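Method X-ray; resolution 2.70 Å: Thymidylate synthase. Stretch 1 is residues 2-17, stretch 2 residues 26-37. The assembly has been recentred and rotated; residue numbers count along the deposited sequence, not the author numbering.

Stretch 1 (2-17) KQYQDLIKDIFENGYE
Stretch 2 26-37: TIALFGSKLRWD

Leu7, Ile11, Leu29 and Leu34 make up the apolar centre of the contact between the two stretches of thymidylate synthase. Leu7 (chi1 t, chi2 p) points toward the strands: its CD1 lies 4.5 Å from CD2 of Leu29 and its CD2 lies 4.2 Å from CD2 of Leu34 (m, t), with both methyls near CB of Ser32 (4.2 Å from Leu7 CD1, 4.3 Å from Leu7 CD2). One turn later Ile11 (m, t) points sideways, yet its CG2 reaches CG2 of Ile27 at 3.5 Å and CA of Ala28 at 3.9 Å. Leu29 (t, p) points toward the helix, its CA 5.6 Å from CA of Ile11; its CD2 rests 4.4 Å from CG1 of Ile11 and 3.8 Å from O of Asp10. Leu7, Ile11 and Leu34 are buried; their aliphatic side chains, with no polar groups to satisfy, fit there, and Leu29 closes the layer while staying partly exposed. The helix, roughly 3-12, runs nearly antiparallel to the strand around 33-37 (169°, axes 9.7 Å apart) and crosses the strand around 26-30 at 109°, approaching to 7.8 Å. Together the two stretches bury 798 Å², both sides summed.

Beyond the helix, Gly15 turns the chain with phi/psi 103/-58, where a CB would be jammed against the preceding carbonyl O. Tyr16 and Glu17 then extend (-80/90 and -87/93), and Glu17 pairs antiparallel with Ile27 in a non-hydrogen-bonded bridge, CA to CA 4.2 Å. Beside it, Ala28 N donates to Tyr16 O at 3.3 Å, and Glu17 CA makes a CA-H...O contact with Thr26 O at 3.2 Å.

At the other end, Gln3 (p, m, chi3 67°) forms the polar edge. Gln3 CA lies 7.0 Å from Leu34 CA, and Gln3 CG packs 4.1 Å from Leu34 CB. The amide serves both stretches: NE2 donates to Arg35 O at 2.9 Å, while OE1 accepts from Lys2 N at 3.2 Å.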

# COMPACT_ATOMS: atom_id res chain seq x y z
N LYS A 2 -6.30 -18.95 12.08
CA LYS A 2 -5.95 -18.60 13.46
C LYS A 2 -5.82 -17.10 13.79
O LYS A 2 -6.43 -16.56 14.72
CB LYS A 2 -4.61 -19.30 13.85
CG LYS A 2 -3.35 -18.97 13.04
CD LYS A 2 -2.15 -18.91 13.96
CE LYS A 2 -0.91 -18.34 13.24
NZ LYS A 2 0.30 -18.40 14.07
N GLN A 3 -5.04 -16.43 12.94
CA GLN A 3 -4.61 -15.06 13.10
C GLN A 3 -5.69 -14.01 13.15
O GLN A 3 -5.38 -12.90 13.57
CB GLN A 3 -3.59 -14.68 11.98
CG GLN A 3 -3.95 -14.62 10.49
CD GLN A 3 -4.47 -15.92 9.89
OE1 GLN A 3 -5.57 -16.40 10.23
NE2 GLN A 3 -3.73 -16.59 9.01
N TYR A 4 -6.95 -14.26 12.83
CA TYR A 4 -7.92 -13.17 12.95
C TYR A 4 -8.26 -12.91 14.42
O TYR A 4 -8.30 -11.76 14.86
CB TYR A 4 -9.17 -13.54 12.16
CG TYR A 4 -10.23 -12.46 12.14
CD1 TYR A 4 -9.93 -11.15 12.44
CD2 TYR A 4 -11.52 -12.80 11.81
CE1 TYR A 4 -10.91 -10.19 12.43
CE2 TYR A 4 -12.52 -11.84 11.80
CZ TYR A 4 -12.20 -10.53 12.11
OH TYR A 4 -13.15 -9.54 12.11
N GLN A 5 -8.48 -13.99 15.19
CA GLN A 5 -8.79 -13.95 16.62
C GLN A 5 -7.79 -13.15 17.43
O GLN A 5 -8.16 -12.36 18.31
CB GLN A 5 -8.86 -15.39 17.14
CG GLN A 5 -10.19 -16.15 16.93
CD GLN A 5 -10.81 -16.13 15.52
OE1 GLN A 5 -10.14 -16.18 14.48
NE2 GLN A 5 -12.13 -16.03 15.45
N ASP A 6 -6.52 -13.37 17.07
CA ASP A 6 -5.41 -12.64 17.64
C ASP A 6 -5.58 -11.14 17.42
O ASP A 6 -5.79 -10.42 18.40
CB ASP A 6 -4.07 -13.03 17.01
CG ASP A 6 -3.65 -14.49 17.09
OD1 ASP A 6 -3.85 -15.13 18.12
OD2 ASP A 6 -3.08 -14.98 16.11
N LEU A 7 -5.56 -10.63 16.18
CA LEU A 7 -5.57 -9.20 15.92
C LEU A 7 -6.53 -8.44 16.78
O LEU A 7 -6.11 -7.53 17.49
CB LEU A 7 -5.91 -8.87 14.45
CG LEU A 7 -5.94 -7.37 14.02
CD1 LEU A 7 -4.61 -6.69 14.39
CD2 LEU A 7 -6.18 -7.26 12.51
N ILE A 8 -7.77 -8.93 16.85
CA ILE A 8 -8.83 -8.25 17.58
C ILE A 8 -8.41 -7.91 19.02
O ILE A 8 -8.56 -6.77 19.49
CB ILE A 8 -10.10 -9.14 17.60
CG1 ILE A 8 -10.40 -9.68 16.21
CG2 ILE A 8 -11.29 -8.30 18.10
CD1 ILE A 8 -11.37 -10.87 16.19
N LYS A 9 -7.77 -8.90 19.66
CA LYS A 9 -7.31 -8.77 21.02
C LYS A 9 -6.19 -7.74 21.09
O LYS A 9 -6.12 -6.93 22.03
CB LYS A 9 -6.76 -10.09 21.53
CG LYS A 9 -7.21 -10.52 22.92
CD LYS A 9 -8.58 -11.20 22.82
CE LYS A 9 -8.60 -12.37 21.82
NZ LYS A 9 -9.79 -13.17 22.00
N ASP A 10 -5.33 -7.74 20.09
CA ASP A 10 -4.18 -6.87 20.10
C ASP A 10 -4.52 -5.43 19.80
O ASP A 10 -3.74 -4.54 20.14
CB ASP A 10 -3.20 -7.41 19.14
CG ASP A 10 -2.90 -8.84 19.55
OD1 ASP A 10 -2.33 -9.07 20.63
OD2 ASP A 10 -3.25 -9.74 18.81
N ILE A 11 -5.69 -5.17 19.21
CA ILE A 11 -6.20 -3.81 19.05
C ILE A 11 -6.53 -3.35 20.47
O ILE A 11 -6.19 -2.22 20.78
CB ILE A 11 -7.49 -3.74 18.21
CG1 ILE A 11 -7.22 -4.23 16.83
CG2 ILE A 11 -7.97 -2.32 18.11
CD1 ILE A 11 -8.51 -4.80 16.23
N PHE A 12 -7.13 -4.15 21.38
CA PHE A 12 -7.43 -3.74 22.77
C PHE A 12 -6.26 -3.04 23.47
O PHE A 12 -6.32 -1.85 23.84
CB PHE A 12 -7.80 -4.92 23.67
CG PHE A 12 -8.90 -5.89 23.26
CD1 PHE A 12 -9.69 -5.70 22.15
CD2 PHE A 12 -9.08 -7.02 24.06
CE1 PHE A 12 -10.66 -6.63 21.84
CE2 PHE A 12 -10.04 -7.95 23.74
CZ PHE A 12 -10.83 -7.75 22.63
N GLU A 13 -5.11 -3.73 23.57
CA GLU A 13 -3.95 -3.13 24.21
C GLU A 13 -3.34 -1.96 23.43
O GLU A 13 -2.47 -1.29 23.99
CB GLU A 13 -2.90 -4.23 24.44
CG GLU A 13 -2.06 -4.76 23.25
CD GLU A 13 -0.89 -3.91 22.71
OE1 GLU A 13 -0.36 -3.07 23.44
OE2 GLU A 13 -0.53 -4.11 21.56
N ASN A 14 -3.75 -1.69 22.17
CA ASN A 14 -3.27 -0.59 21.33
C ASN A 14 -2.96 0.77 21.94
O ASN A 14 -2.17 1.53 21.39
CB ASN A 14 -4.24 -0.24 20.23
CG ASN A 14 -5.35 0.68 20.74
OD1 ASN A 14 -5.36 1.86 20.48
ND2 ASN A 14 -6.22 0.35 21.67
N GLY A 15 -3.75 1.11 22.96
CA GLY A 15 -3.65 2.37 23.66
C GLY A 15 -4.73 3.38 23.27
O GLY A 15 -5.49 3.86 24.13
N TYR A 16 -4.81 3.72 21.98
CA TYR A 16 -5.70 4.76 21.49
C TYR A 16 -7.20 4.51 21.26
O TYR A 16 -7.75 4.11 20.23
CB TYR A 16 -5.01 5.33 20.22
CG TYR A 16 -4.09 6.49 20.65
CD1 TYR A 16 -4.62 7.75 20.83
CD2 TYR A 16 -2.74 6.28 20.91
CE1 TYR A 16 -3.84 8.79 21.28
CE2 TYR A 16 -1.94 7.32 21.35
CZ TYR A 16 -2.50 8.57 21.53
OH TYR A 16 -1.70 9.62 21.92
N GLU A 17 -7.84 4.80 22.39
CA GLU A 17 -9.29 4.83 22.54
C GLU A 17 -9.51 6.26 22.11
O GLU A 17 -9.41 7.20 22.90
CB GLU A 17 -9.73 4.58 24.02
CG GLU A 17 -8.85 5.17 25.16
CD GLU A 17 -9.50 5.42 26.52
OE1 GLU A 17 -10.72 5.30 26.63
OE2 GLU A 17 -8.78 5.74 27.47
N THR A 26 -13.58 5.11 19.44
CA THR A 26 -13.18 3.90 18.74
C THR A 26 -11.95 3.40 19.51
O THR A 26 -11.31 4.21 20.20
CB THR A 26 -12.79 4.26 17.28
OG1 THR A 26 -13.77 5.13 16.75
CG2 THR A 26 -12.79 3.08 16.35
N ILE A 27 -11.62 2.12 19.50
CA ILE A 27 -10.32 1.63 19.99
C ILE A 27 -9.72 1.23 18.63
O ILE A 27 -10.44 0.58 17.84
CB ILE A 27 -10.55 0.43 20.95
CG1 ILE A 27 -10.43 0.99 22.36
CG2 ILE A 27 -9.55 -0.72 20.75
CD1 ILE A 27 -9.00 1.29 22.88
N ALA A 28 -8.49 1.59 18.25
CA ALA A 28 -8.03 1.35 16.89
C ALA A 28 -6.54 1.26 16.87
O ALA A 28 -5.93 1.81 17.77
CB ALA A 28 -8.44 2.49 16.01
N LEU A 29 -5.87 0.66 15.89
CA LEU A 29 -4.42 0.50 15.88
C LEU A 29 -4.09 0.73 14.41
O LEU A 29 -4.73 0.18 13.51
CB LEU A 29 -4.11 -0.95 16.36
CG LEU A 29 -2.73 -1.67 16.49
CD1 LEU A 29 -1.94 -1.28 17.73
CD2 LEU A 29 -3.01 -3.15 16.63
N PHE A 30 -3.10 1.58 14.14
CA PHE A 30 -2.64 1.86 12.77
C PHE A 30 -1.48 0.98 12.34
O PHE A 30 -0.39 1.05 12.92
CB PHE A 30 -2.21 3.35 12.66
CG PHE A 30 -1.56 3.81 11.36
CD1 PHE A 30 -2.30 3.89 10.19
CD2 PHE A 30 -0.20 4.15 11.37
CE1 PHE A 30 -1.69 4.31 9.04
CE2 PHE A 30 0.40 4.57 10.20
CZ PHE A 30 -0.35 4.65 9.04
N GLY A 31 -1.65 0.12 11.37
CA GLY A 31 -0.51 -0.63 10.90
C GLY A 31 -0.72 -2.08 11.14
O GLY A 31 -0.05 -2.61 11.99
N SER A 32 -1.58 -2.81 10.46
CA SER A 32 -1.72 -4.25 10.69
C SER A 32 -1.33 -5.01 9.42
O SER A 32 -1.14 -4.41 8.37
CB SER A 32 -3.17 -4.50 11.07
OG SER A 32 -3.59 -3.39 11.85
N LYS A 33 -1.16 -6.33 9.41
CA LYS A 33 -0.88 -7.14 8.23
C LYS A 33 -1.21 -8.57 8.68
O LYS A 33 -1.08 -8.90 9.86
CB LYS A 33 0.59 -6.99 7.85
CG LYS A 33 1.15 -8.05 6.91
CD LYS A 33 2.41 -7.54 6.20
CE LYS A 33 1.92 -6.50 5.18
NZ LYS A 33 2.98 -5.80 4.51
N LEU A 34 -1.74 -9.44 7.84
CA LEU A 34 -2.01 -10.82 8.24
C LEU A 34 -1.61 -11.68 7.04
O LEU A 34 -1.38 -11.06 5.99
CB LEU A 34 -3.49 -11.01 8.51
CG LEU A 34 -4.25 -10.11 9.47
CD1 LEU A 34 -5.70 -10.53 9.41
CD2 LEU A 34 -3.76 -10.23 10.91
N ARG A 35 -1.48 -13.01 7.02
CA ARG A 35 -1.20 -13.74 5.78
C ARG A 35 -2.05 -15.00 5.79
O ARG A 35 -2.13 -15.64 6.84
CB ARG A 35 0.29 -14.10 5.65
CG ARG A 35 1.00 -14.59 6.89
CD ARG A 35 1.52 -13.58 7.94
NE ARG A 35 1.87 -14.31 9.16
CZ ARG A 35 1.60 -13.86 10.40
NH1 ARG A 35 1.09 -12.64 10.62
NH2 ARG A 35 1.86 -14.64 11.47
N TRP A 36 -2.70 -15.40 4.70
CA TRP A 36 -3.59 -16.56 4.65
C TRP A 36 -3.12 -17.55 3.62
O TRP A 36 -2.77 -17.13 2.52
CB TRP A 36 -5.04 -16.25 4.23
CG TRP A 36 -5.84 -15.40 5.19
CD1 TRP A 36 -6.53 -15.96 6.23
CD2 TRP A 36 -5.88 -14.04 5.16
NE1 TRP A 36 -7.00 -14.94 6.88
CE2 TRP A 36 -6.64 -13.78 6.29
CE3 TRP A 36 -5.39 -13.02 4.38
CZ2 TRP A 36 -6.91 -12.46 6.63
CZ3 TRP A 36 -5.66 -11.71 4.74
CH2 TRP A 36 -6.42 -11.43 5.86
N ASP A 37 -3.14 -18.85 3.90
CA ASP A 37 -2.78 -19.83 2.88
C ASP A 37 -4.09 -20.33 2.34
O ASP A 37 -4.78 -21.06 3.05
CB ASP A 37 -2.02 -21.03 3.45
CG ASP A 37 -0.51 -20.87 3.42
OD1 ASP A 37 0.06 -21.01 2.33
OD2 ASP A 37 0.07 -20.61 4.49